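Local structure of hydratase ChsH1 (Mycobacterium tuberculosis, 4W78) at residues A[6-11]-A[89-94]; A[71-74]-A[78-81]; A[109-114]-A[148-153]; A[22-25]-A[30-33]. The protein catalyses, in complex with its partner ChsH2, the hydration of the steroid enoyl-CoA 3-OPDC-CoA to 17-HOPC-CoA during breakdown of the cholesterol side chain. All blocks are in the same frame, centred on the assembly; numbering follows the deposited sequence. Where two conformers were deposited one is given.

Contact 1. Residues A[6-11]-A[89-94]; sequences QEAVAQ and IKLFDD
Two helices that lie against the antiparallel sheet of this HotDog-clan chain, the N-terminal helix 3-13 and helix 85-94, meet here through Ala8, Val9 and Leu91. The contact is small, 127 Å² summed over both segments, and wholly apolar. Ala8 and Leu91 stand face to face on the two helices, their CA atoms 7.7 Å apart, and both direct CB at the facing helix. The forked end of Leu91 does the touching. Its CG lies anti to the backbone N (chi1 179°), which carries both methyls out from helix 85-94, and they straddle the one methyl of Ala8: CD1 of Leu91 is 3.6 Å from CB of Ala8, and CD2 of Leu91 is 3.7 Å from the same carbon. The small side chain of Ala8 is consistent with this short spacing. Ile5, one turn before Val9, also packs on Leu91 and on Phe92. Deeper down, Val9 and Phe92 both rest on Val128 of strand 119-134, and the ring of Phe92 meets that of Trp140, so each helix is seated on the sheet as well as on its neighbour. On the outer side of helix 85-94, Lys90 NZ forms a salt bridge of 2.6 Å with OD2 of Asp94, one turn on. The Val9 and Leu91 side chains cross at about a right angle, with CG2 of Val9 4.0 Å from CD2 of Leu91.

Contact 2. Residues A[71-74]-A[78-81]; sequences TMMG and VRPK
Within the irregular loop that joins helix 67-70 to helix 85-94 of the HotDog domain, Met73 reaches over to Val78 and Arg79 and bridges the mouth of a short excursion of the chain. The CA atoms of Met73 and Val78 are 6.8 Å apart. Met73 points its CB at the facing segment and then bends twice, at chi2 (-67°) and chi3 (-37°), which folds the thioether back along the Val78 backbone. Its CE ends 3.5 Å from N of Val78 and its SD 3.8 Å from O of Val78. Val78 directs its CB away, and the methionine meets main chain here. Arg79 is bent at chi2 (-63°) and extended at chi3, a course that carries its NE past the inner part of the methionine: CG of Met73 lies near the guanidinium plane, at its edge, 3.8 Å from NE of Arg79. The charge of Arg79 is met outside the two segments, where NH1 forms a salt bridge with Asp83. Met73 also packs on Arg21 of strand 21-22, while the preceding Met72 touches Thr27 of the ChsH2 chain. The closest approach is made by the methionine methyl, with CE of Met73 3.2 Å from the carbonyl O of Val78.

Contact 3. Residues A[109-114]-A[148-153]; sequences YHRYLL and WQVGDE
A type II' beta turn, Val150 to Glu153, forms the hairpin between strands 139-150 and 153-165 of the HotDog sheet, and the loop that follows strand 99-109 leans on it through Arg111 and Leu113. The ionic part is a two-pronged salt bridge. Arg111 grips Glu153 side-on, NE giving a hydrogen bond of 2.8 Å to OE2 of Glu153, and NH2 of Arg111 one of 3.0 Å to OE1. Both bonds are nearly straight, and both acceptors lie close to the guanidinium plane; the carboxylate, however, is tilted 36° from that plane and each of its oxygens is met from above. Arg111 leaves the backbone with CG between N and the carbonyl carbon (chi1 65°) and runs extended to NE, crossing the equally extended Glu153 at about a right angle. Two backbone hydrogen bonds close the turn, N of Val150 to O of Glu153 and N of Glu153 to O of Val150. The guanidinium is held further by its third nitrogen: NH1 of Arg111 bonds O of Tyr112 at 3.0 Å, and it also forms a salt bridge with Glu117, whose carboxylate receives the backbone N of Leu114. With Glu153 on NE and NH2 and Glu117 on NH1, the group is held against rotation, and its charge is probably well balanced. The apolar part is a single looser contact. Leu113, packed on Val119, Val155 and Ile67, slides past Val150 in the opposite direction, bringing CD2 of Leu113 within 4.2 Å of CG2 of Val150.

Contact 4. Residues A[22-25]-A[30-33]; sequences LARD and PMIN
Segment 22-25 runs from the end of strand 21-22 into a loop, and its nearest CA pair with segment 30-33 of helix 29-39 is Asp25 and Met31, 9.4 Å apart. Side chains span the interval. Met31 sends CB toward the loop, extends through chi2 (178°) and brings its sulfur to the charged pair Arg24 and Asp25. SD of Met31 lies 3.5 Å from OD2 of Asp25, the two side chains crossing at about a right angle. The same sulfur sits at the edge of the Arg24 guanidinium, near its plane, 3.9 Å from NH2. Arg24 bends at chi3 (70°) and grips its neighbour side-on, so that OD2 of Asp25 takes two hydrogen bonds, 2.8 Å from NE of Arg24 and 2.9 Å from NH2, both on its syn side. OD1 of Asp25 accepts ND2 of Asn33 of the second ChsH1 subunit, and NH2 of Arg24 also donates to Asn34 of that subunit. Met31 further packs on Val69 and Trp70, and on Arg28 of the ChsH2 chain. The ion pair, its aspartate buried, thus draws partners from both ChsH1 subunits, and the polarisable sulfur packs beside it without donating a hydrogen bond; the two hydrogen bonds that Arg24 gives to OD2 probably favour the ionised form of Asp25.

From the N terminus, helix 3-13 opens contact 1, which closes only when helix 85-94 returns to it; contacts 4 and 2 are both nested within that long loop. Contact 4 closes first, between the end of strand 21-22 and helix 29-39, and contact 2 follows in the loop after helix 67-70. Contact 3 comes in series after contact 1, joining the loop beyond strand 99-109 to the later hairpin. Contact 2 touches contact 3 through Thr71 and Trp148, and contact 4 through Thr71 and Ala23. Contact 1 lies apart, across the chain's centre from contacts 3 and 4, with centres about 32 and 33 Å away.

Contact 1. Residues A[6-11]-A[89-94]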
loop_
_atom_site.group_PDB
_atom_site.type_symbol
_atom_site.label_atom_id
_atom_site.label_comp_id
_atom_site.label_asym_id
_atom_site.label_seq_id
_atom_site.Cartn_x
_atom_site.Cartn_y
_atom_site.Cartn_z
ATOM N N GLN A 6 -37.183 -4.963 -12.087
ATOM C CA GLN A 6 -36.968 -4.571 -13.477
ATOM C C GLN A 6 -37.276 -3.090 -13.702
ATOM O O GLN A 6 -36.545 -2.401 -14.416
ATOM C CB GLN A 6 -37.804 -5.443 -14.415
ATOM C CG GLN A 6 -37.330 -6.885 -14.465
ATOM C CD GLN A 6 -38.330 -7.809 -15.135
ATOM O OE1 GLN A 6 -39.518 -7.497 -15.221
ATOM N NE2 GLN A 6 -37.853 -8.957 -15.608
ATOM N N GLU A 7 -38.349 -2.606 -13.082
ATOM C CA GLU A 7 -38.721 -1.199 -13.179
ATOM C C GLU A 7 -37.671 -0.286 -12.540
ATOM O O GLU A 7 -37.329 0.757 -13.093
ATOM C CB GLU A 7 -40.110 -0.959 -12.568
ATOM C CG GLU A 7 -41.229 -1.684 -13.300
ATOM C CD GLU A 7 -42.589 -1.498 -12.647
ATOM O OE1 GLU A 7 -42.720 -0.617 -11.768
ATOM O OE2 GLU A 7 -43.531 -2.236 -13.014
ATOM N N ALA A 8 -37.136 -0.688 -11.389
ATOM C CA ALA A 8 -36.120 0.114 -10.713
ATOM C C ALA A 8 -34.832 0.157 -11.509
ATOM O O ALA A 8 -34.178 1.194 -11.598
ATOM C CB ALA A 8 -35.851 -0.422 -9.315
ATOM N N VAL A 9 -34.450 -0.994 -12.063
ATOM C CA VAL A 9 -33.262 -1.078 -12.897
ATOM C C VAL A 9 -33.377 -0.141 -14.098
ATOM O O VAL A 9 -32.407 0.547 -14.440
ATOM C CB VAL A 9 -33.012 -2.536 -13.370
ATOM C CG1 VAL A 9 -31.958 -2.578 -14.472
ATOM C CG2 VAL A 9 -32.574 -3.402 -12.196
ATOM N N ALA A 10 -34.551 -0.114 -14.715
ATOM C CA ALA A 10 -34.804 0.743 -15.872
ATOM C C ALA A 10 -34.607 2.216 -15.508
ATOM O O ALA A 10 -33.980 2.976 -16.244
ATOM C CB ALA A 10 -36.207 0.508 -16.409
ATOM N N GLN A 11 -35.127 2.624 -14.360
ATOM C CA GLN A 11 -34.959 4.013 -13.967
ATOM C C GLN A 11 -33.495 4.375 -13.705
ATOM O O GLN A 11 -33.049 5.471 -14.039
ATOM C CB GLN A 11 -35.876 4.361 -12.792
ATOM C CG GLN A 11 -37.311 3.847 -12.978
ATOM C CD GLN A 11 -37.971 4.262 -14.308
ATOM O OE1 GLN A 11 -37.834 5.400 -14.759
ATOM N NE2 GLN A 11 -38.697 3.329 -14.929
ATOM N N ILE A 89 -27.068 -1.829 -5.701
ATOM C CA ILE A 89 -26.766 -2.577 -4.479
ATOM C C ILE A 89 -27.868 -2.403 -3.430
ATOM O O ILE A 89 -28.296 -3.374 -2.810
ATOM C CB ILE A 89 -25.400 -2.188 -3.875
ATOM C CG1 ILE A 89 -24.260 -2.537 -4.835
ATOM C CG2 ILE A 89 -25.204 -2.865 -2.509
ATOM C CD1 ILE A 89 -24.209 -3.994 -5.274
ATOM N N LYS A 90 -28.343 -1.171 -3.238
ATOM C CA LYS A 90 -29.455 -0.925 -2.323
ATOM C C LYS A 90 -30.727 -1.680 -2.716
ATOM O O LYS A 90 -31.381 -2.283 -1.869
ATOM C CB LYS A 90 -29.750 0.578 -2.226
ATOM C CG LYS A 90 -30.862 0.944 -1.244
ATOM C CD LYS A 90 -30.472 0.625 0.192
ATOM C CE LYS A 90 -31.306 1.422 1.194
ATOM N NZ LYS A 90 -32.775 1.286 0.981
ATOM N N LEU A 91 -31.075 -1.630 -3.997
ATOM C CA LEU A 91 -32.237 -2.334 -4.521
ATOM C C LEU A 91 -32.191 -3.810 -4.133
ATOM O O LEU A 91 -33.146 -4.332 -3.559
ATOM C CB LEU A 91 -32.286 -2.200 -6.047
ATOM C CG LEU A 91 -33.428 -2.884 -6.798
ATOM C CD1 LEU A 91 -34.763 -2.235 -6.440
ATOM C CD2 LEU A 91 -33.180 -2.846 -8.305
ATOM N N PHE A 92 -31.070 -4.469 -4.426
ATOM C CA PHE A 92 -30.957 -5.912 -4.169
ATOM C C PHE A 92 -30.797 -6.288 -2.700
ATOM O O PHE A 92 -31.331 -7.313 -2.257
ATOM C CB PHE A 92 -29.878 -6.551 -5.053
ATOM C CG PHE A 92 -30.297 -6.653 -6.487
ATOM C CD1 PHE A 92 -31.248 -7.587 -6.866
ATOM C CD2 PHE A 92 -29.790 -5.787 -7.444
ATOM C CE1 PHE A 92 -31.669 -7.668 -8.179
ATOM C CE2 PHE A 92 -30.202 -5.871 -8.765
ATOM C CZ PHE A 92 -31.140 -6.812 -9.133
ATOM N N ASP A 93 -30.097 -5.453 -1.939
ATOM C CA ASP A 93 -30.033 -5.643 -0.490
ATOM C C ASP A 93 -31.425 -5.601 0.124
ATOM O O ASP A 93 -31.762 -6.414 0.994
ATOM C CB ASP A 93 -29.163 -4.569 0.163
ATOM C CG ASP A 93 -27.684 -4.831 -0.008
ATOM O OD1 ASP A 93 -27.319 -5.932 -0.472
ATOM O OD2 ASP A 93 -26.880 -3.936 0.329
ATOM N N ASP A 94 -32.236 -4.649 -0.335
ATOM C CA ASP A 94 -33.580 -4.464 0.199
ATOM C C ASP A 94 -34.483 -5.648 -0.119
ATOM O O ASP A 94 -35.426 -5.948 0.620
ATOM C CB ASP A 94 -34.201 -3.173 -0.340
ATOM C CG ASP A 94 -33.651 -1.938 0.339
ATOM O OD1 ASP A 94 -33.038 -2.084 1.417
ATOM O OD2 ASP A 94 -33.843 -0.823 -0.196
#

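Contact 2. Residues A[71-74]-A[78-81]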
loop_
_atom_site.group_PDB
_atom_site.type_symbol
_atom_site.label_atom_id
_atom_site.label_comp_id
_atom_site.label_asym_id
_atom_site.label_seq_id
_atom_site.Cartn_x
_atom_site.Cartn_y
_atom_site.Cartn_z
ATOM N N THR A 71 -7.934 4.497 -10.586
ATOM C CA THR A 71 -9.211 5.104 -10.220
ATOM C C THR A 71 -9.869 4.499 -8.978
ATOM O O THR A 71 -11.007 4.823 -8.654
ATOM C CB THR A 71 -10.208 5.095 -11.399
ATOM O OG1 THR A 71 -10.220 3.798 -11.993
ATOM C CG2 THR A 71 -9.778 6.089 -12.477
ATOM N N MET A 72 -9.151 3.652 -8.252
ATOM C CA MET A 72 -9.668 3.160 -6.978
ATOM C C MET A 72 -9.956 4.312 -6.025
ATOM O O MET A 72 -9.216 5.298 -5.998
ATOM C CB MET A 72 -8.682 2.179 -6.318
ATOM C CG MET A 72 -8.470 0.897 -7.122
ATOM S SD MET A 72 -9.965 -0.139 -7.236
ATOM C CE MET A 72 -9.908 -0.995 -5.673
ATOM N N MET A 73 -11.031 4.184 -5.250
ATOM C CA MET A 73 -11.477 5.251 -4.354
ATOM C C MET A 73 -10.578 5.482 -3.139
ATOM O O MET A 73 -10.570 6.579 -2.564
ATOM C CB MET A 73 -12.918 4.988 -3.891
ATOM C CG MET A 73 -13.999 5.218 -4.940
ATOM S SD MET A 73 -14.231 6.945 -5.458
ATOM C CE MET A 73 -13.990 7.837 -3.921
ATOM N N GLY A 74 -9.847 4.450 -2.729
ATOM C CA GLY A 74 -8.947 4.565 -1.596
ATOM C C GLY A 74 -9.639 4.338 -0.268
ATOM O O GLY A 74 -10.836 4.048 -0.222
ATOM N N VAL A 78 -15.868 7.241 -1.087
ATOM C CA VAL A 78 -17.299 7.172 -1.337
ATOM C C VAL A 78 -17.590 7.398 -2.818
ATOM O O VAL A 78 -17.106 8.360 -3.419
ATOM C CB VAL A 78 -18.067 8.209 -0.502
ATOM C CG1 VAL A 78 -18.154 7.763 0.950
ATOM C CG2 VAL A 78 -17.399 9.570 -0.603
ATOM N N ARG A 79 -18.378 6.507 -3.401
ATOM C CA ARG A 79 -18.704 6.603 -4.818
ATOM C C ARG A 79 -19.502 7.870 -5.102
ATOM O O ARG A 79 -20.246 8.349 -4.238
ATOM C CB ARG A 79 -19.476 5.367 -5.268
ATOM C CG ARG A 79 -18.635 4.097 -5.298
ATOM C CD ARG A 79 -17.507 4.222 -6.313
ATOM N NE ARG A 79 -16.680 3.017 -6.369
ATOM C CZ ARG A 79 -16.958 1.963 -7.131
ATOM N NH1 ARG A 79 -18.045 1.968 -7.893
ATOM N NH2 ARG A 79 -16.155 0.907 -7.131
ATOM N N PRO A 80 -19.325 8.437 -6.305
ATOM C CA PRO A 80 -20.065 9.643 -6.678
ATOM C C PRO A 80 -21.563 9.387 -6.736
ATOM O O PRO A 80 -22.006 8.241 -6.859
ATOM C CB PRO A 80 -19.514 9.991 -8.066
ATOM C CG PRO A 80 -18.904 8.729 -8.566
ATOM C CD PRO A 80 -18.388 8.012 -7.362
ATOM N N LYS A 81 -22.325 10.471 -6.650
ATOM C CA LYS A 81 -23.777 10.415 -6.567
ATOM C C LYS A 81 -24.423 9.916 -7.850
ATOM O O LYS A 81 -25.617 9.636 -7.872
ATOM C CB LYS A 81 -24.344 11.797 -6.205
ATOM C CG LYS A 81 -23.837 12.340 -4.878
ATOM C CD LYS A 81 -24.514 13.653 -4.502
ATOM C CE LYS A 81 -24.023 14.793 -5.352
ATOM N NZ LYS A 81 -22.578 15.019 -5.114
#

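Contact 3. Residues A[109-114]-A[148-153]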
loop_
_atom_site.group_PDB
_atom_site.type_symbol
_atom_site.label_atom_id
_atom_site.label_comp_id
_atom_site.label_asym_id
_atom_site.label_seq_id
_atom_site.Cartn_x
_atom_site.Cartn_y
_atom_site.Cartn_z
ATOM N N TYR A 109 -7.514 -3.290 -23.288
ATOM C CA TYR A 109 -6.582 -2.163 -23.228
ATOM C C TYR A 109 -6.339 -1.633 -24.639
ATOM O O TYR A 109 -5.764 -2.320 -25.485
ATOM C CB TYR A 109 -5.261 -2.596 -22.576
ATOM C CG TYR A 109 -5.473 -3.443 -21.340
ATOM C CD1 TYR A 109 -5.943 -2.878 -20.153
ATOM C CD2 TYR A 109 -5.228 -4.809 -21.363
ATOM C CE1 TYR A 109 -6.165 -3.661 -19.027
ATOM C CE2 TYR A 109 -5.446 -5.596 -20.250
ATOM C CZ TYR A 109 -5.909 -5.010 -19.079
ATOM O OH TYR A 109 -6.117 -5.804 -17.984
ATOM N N HIS A 110 -6.790 -0.411 -24.907
ATOM C CA HIS A 110 -6.667 0.108 -26.268
ATOM C C HIS A 110 -5.234 0.505 -26.610
ATOM O O HIS A 110 -4.799 0.358 -27.756
ATOM C CB HIS A 110 -7.625 1.270 -26.499
ATOM C CG HIS A 110 -9.059 0.918 -26.257
ATOM N ND1 HIS A 110 -9.671 -0.161 -26.858
ATOM C CD2 HIS A 110 -10.002 1.500 -25.477
ATOM C CE1 HIS A 110 -10.928 -0.231 -26.456
ATOM N NE2 HIS A 110 -11.155 0.767 -25.620
ATOM N N ARG A 111 -4.518 1.017 -25.613
ATOM C CA ARG A 111 -3.097 1.324 -25.729
ATOM C C ARG A 111 -2.479 1.334 -24.342
ATOM O O ARG A 111 -3.193 1.270 -23.331
ATOM C CB ARG A 111 -2.868 2.686 -26.404
ATOM C CG ARG A 111 -3.387 3.898 -25.623
ATOM C CD ARG A 111 -2.755 5.163 -26.184
ATOM N NE ARG A 111 -3.304 6.389 -25.613
ATOM C CZ ARG A 111 -2.803 7.017 -24.555
ATOM N NH1 ARG A 111 -1.749 6.530 -23.911
ATOM N NH2 ARG A 111 -3.375 8.138 -24.130
ATOM N N TYR A 112 -1.153 1.419 -24.297
ATOM C CA TYR A 112 -0.414 1.543 -23.052
ATOM C C TYR A 112 -0.393 3.009 -22.617
ATOM O O TYR A 112 -0.337 3.921 -23.457
ATOM C CB TYR A 112 1.026 1.024 -23.237
ATOM C CG TYR A 112 1.147 -0.488 -23.198
ATOM C CD1 TYR A 112 0.487 -1.289 -24.133
ATOM C CD2 TYR A 112 1.923 -1.113 -22.239
ATOM C CE1 TYR A 112 0.589 -2.676 -24.089
ATOM C CE2 TYR A 112 2.051 -2.490 -22.195
ATOM C CZ TYR A 112 1.374 -3.268 -23.113
ATOM O OH TYR A 112 1.491 -4.638 -23.050
ATOM N N LEU A 113 -0.453 3.235 -21.309
ATOM C CA LEU A 113 -0.412 4.592 -20.757
ATOM C C LEU A 113 0.985 5.010 -20.314
ATOM O O LEU A 113 1.808 4.180 -19.911
ATOM C CB LEU A 113 -1.364 4.702 -19.569
ATOM C CG LEU A 113 -2.791 4.248 -19.851
ATOM C CD1 LEU A 113 -3.602 4.386 -18.572
ATOM C CD2 LEU A 113 -3.405 5.052 -21.004
ATOM N N LEU A 114 1.241 6.312 -20.365
ATOM C CA LEU A 114 2.522 6.874 -19.957
ATOM C C LEU A 114 2.409 7.617 -18.627
ATOM O O LEU A 114 1.389 8.249 -18.357
ATOM C CB LEU A 114 3.005 7.860 -21.022
ATOM C CG LEU A 114 3.171 7.304 -22.434
ATOM C CD1 LEU A 114 3.280 8.456 -23.435
ATOM C CD2 LEU A 114 4.423 6.438 -22.488
ATOM N N TRP A 148 -12.445 3.822 -19.357
ATOM C CA TRP A 148 -11.441 4.785 -18.924
ATOM C C TRP A 148 -11.002 5.639 -20.093
ATOM O O TRP A 148 -10.814 5.141 -21.215
ATOM C CB TRP A 148 -10.202 4.099 -18.341
ATOM C CG TRP A 148 -10.417 3.421 -17.011
ATOM C CD1 TRP A 148 -10.296 3.990 -15.775
ATOM C CD2 TRP A 148 -10.770 2.051 -16.794
ATOM N NE1 TRP A 148 -10.539 3.045 -14.793
ATOM C CE2 TRP A 148 -10.827 1.849 -15.400
ATOM C CE3 TRP A 148 -11.014 0.961 -17.647
ATOM C CZ2 TRP A 148 -11.142 0.612 -14.836
ATOM C CZ3 TRP A 148 -11.313 -0.277 -17.081
ATOM C CH2 TRP A 148 -11.384 -0.438 -15.689
ATOM N N GLN A 149 -10.802 6.919 -19.806
ATOM C CA GLN A 149 -10.377 7.881 -20.805
ATOM C C GLN A 149 -9.163 8.664 -20.340
ATOM O O GLN A 149 -8.931 8.827 -19.140
ATOM C CB GLN A 149 -11.506 8.865 -21.094
ATOM C CG GLN A 149 -12.731 8.215 -21.690
ATOM C CD GLN A 149 -13.766 9.237 -22.067
ATOM O OE1 GLN A 149 -14.353 9.887 -21.203
ATOM N NE2 GLN A 149 -13.979 9.410 -23.363
ATOM N N VAL A 150 -8.398 9.154 -21.306
ATOM C CA VAL A 150 -7.427 10.207 -21.054
ATOM C C VAL A 150 -7.922 11.355 -21.911
ATOM O O VAL A 150 -7.921 11.263 -23.137
ATOM C CB VAL A 150 -6.008 9.783 -21.451
ATOM C CG1 VAL A 150 -5.055 10.978 -21.377
ATOM C CG2 VAL A 150 -5.516 8.644 -20.541
ATOM N N GLY A 151 -8.403 12.416 -21.270
ATOM C CA GLY A 151 -9.132 13.448 -21.989
ATOM C C GLY A 151 -10.390 12.841 -22.588
ATOM O O GLY A 151 -11.175 12.201 -21.884
ATOM N N ASP A 152 -10.572 13.023 -23.892
ATOM C CA ASP A 152 -11.727 12.458 -24.587
ATOM C C ASP A 152 -11.404 11.141 -25.298
ATOM O O ASP A 152 -12.218 10.635 -26.069
ATOM C CB ASP A 152 -12.269 13.457 -25.613
ATOM C CG ASP A 152 -12.954 14.646 -24.969
ATOM O OD1 ASP A 152 -13.604 14.463 -23.916
ATOM O OD2 ASP A 152 -12.846 15.763 -25.524
ATOM N N GLU A 153 -10.220 10.593 -25.040
ATOM C CA GLU A 153 -9.765 9.391 -25.731
ATOM C C GLU A 153 -10.010 8.156 -24.877
ATOM O O GLU A 153 -9.497 8.062 -23.763
ATOM C CB GLU A 153 -8.267 9.497 -26.040
ATOM C CG GLU A 153 -7.651 8.230 -26.645
ATOM C CD GLU A 153 -6.131 8.218 -26.582
ATOM O OE1 GLU A 153 -5.545 9.146 -25.981
ATOM O OE2 GLU A 153 -5.521 7.278 -27.135
#

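Contact 4. Residues A[22-25]-A[30-33]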
loop_
_atom_site.group_PDB
_atom_site.type_symbol
_atom_site.label_atom_id
_atom_site.label_comp_id
_atom_site.label_asym_id
_atom_site.label_seq_id
_atom_site.Cartn_x
_atom_site.Cartn_y
_atom_site.Cartn_z
ATOM N N LEU A 22 -12.108 11.726 -12.305
ATOM C CA LEU A 22 -10.650 11.719 -12.412
ATOM C C LEU A 22 -9.968 10.866 -11.352
ATOM O O LEU A 22 -10.328 10.891 -10.168
ATOM C CB LEU A 22 -10.090 13.138 -12.321
ATOM C CG LEU A 22 -9.939 13.921 -13.621
ATOM C CD1 LEU A 22 -11.297 14.152 -14.274
ATOM C CD2 LEU A 22 -9.219 15.235 -13.343
ATOM N N ALA A 23 -8.958 10.123 -11.791
ATOM C CA ALA A 23 -8.104 9.368 -10.890
ATOM C C ALA A 23 -7.452 10.324 -9.907
ATOM O O ALA A 23 -7.147 11.471 -10.258
ATOM C CB ALA A 23 -7.042 8.663 -11.699
ATOM N N ARG A 24 -7.215 9.839 -8.691
ATOM C CA ARG A 24 -6.568 10.664 -7.672
ATOM C C ARG A 24 -5.241 11.241 -8.169
ATOM O O ARG A 24 -4.927 12.412 -7.924
ATOM C CB ARG A 24 -6.334 9.846 -6.396
ATOM C CG ARG A 24 -5.777 10.674 -5.260
ATOM C CD ARG A 24 -5.301 9.802 -4.102
ATOM N NE ARG A 24 -4.104 9.058 -4.470
ATOM C CZ ARG A 24 -3.447 8.222 -3.671
ATOM N NH1 ARG A 24 -3.858 8.009 -2.426
ATOM N NH2 ARG A 24 -2.368 7.612 -4.136
ATOM N N ASP A 25 -4.457 10.406 -8.845
ATOM C CA ASP A 25 -3.146 10.803 -9.358
ATOM C C ASP A 25 -3.081 10.525 -10.845
ATOM O O ASP A 25 -3.749 9.623 -11.343
ATOM C CB ASP A 25 -2.023 9.971 -8.702
ATOM C CG ASP A 25 -2.232 9.754 -7.216
ATOM O OD1 ASP A 25 -1.977 10.693 -6.448
ATOM O OD2 ASP A 25 -2.656 8.645 -6.828
ATOM N N PRO A 30 6.085 6.127 -9.001
ATOM C CA PRO A 30 6.100 5.550 -7.650
ATOM C C PRO A 30 5.055 4.458 -7.468
ATOM O O PRO A 30 5.368 3.412 -6.882
ATOM C CB PRO A 30 5.829 6.764 -6.740
ATOM C CG PRO A 30 6.428 7.914 -7.521
ATOM C CD PRO A 30 6.041 7.606 -8.956
ATOM N N MET A 31 3.854 4.665 -7.995
ATOM C CA MET A 31 2.824 3.628 -7.897
ATOM C C MET A 31 3.063 2.434 -8.824
ATOM O O MET A 31 2.756 1.318 -8.446
ATOM C CB MET A 31 1.440 4.224 -8.109
ATOM C CG MET A 31 1.034 5.071 -6.947
ATOM S SD MET A 31 -0.565 5.863 -7.117
ATOM C CE MET A 31 -1.591 4.481 -7.625
ATOM N N ILE A 32 3.633 2.653 -10.005
ATOM C CA ILE A 32 4.062 1.551 -10.846
ATOM C C ILE A 32 5.094 0.727 -10.085
ATOM O O ILE A 32 5.018 -0.514 -10.076
ATOM C CB ILE A 32 4.676 2.048 -12.165
ATOM C CG1 ILE A 32 3.591 2.711 -13.033
ATOM C CG2 ILE A 32 5.365 0.892 -12.910
ATOM C CD1 ILE A 32 4.157 3.383 -14.268
ATOM N N ASN A 33 6.041 1.413 -9.444
ATOM C CA ASN A 33 7.073 0.722 -8.668
ATOM C C ASN A 33 6.473 -0.142 -7.569
ATOM O O ASN A 33 6.872 -1.293 -7.403
ATOM C CB ASN A 33 8.078 1.709 -8.067
ATOM C CG ASN A 33 9.036 2.302 -9.110
ATOM O OD1 ASN A 33 9.192 1.761 -10.200
ATOM N ND2 ASN A 33 9.703 3.395 -8.759
#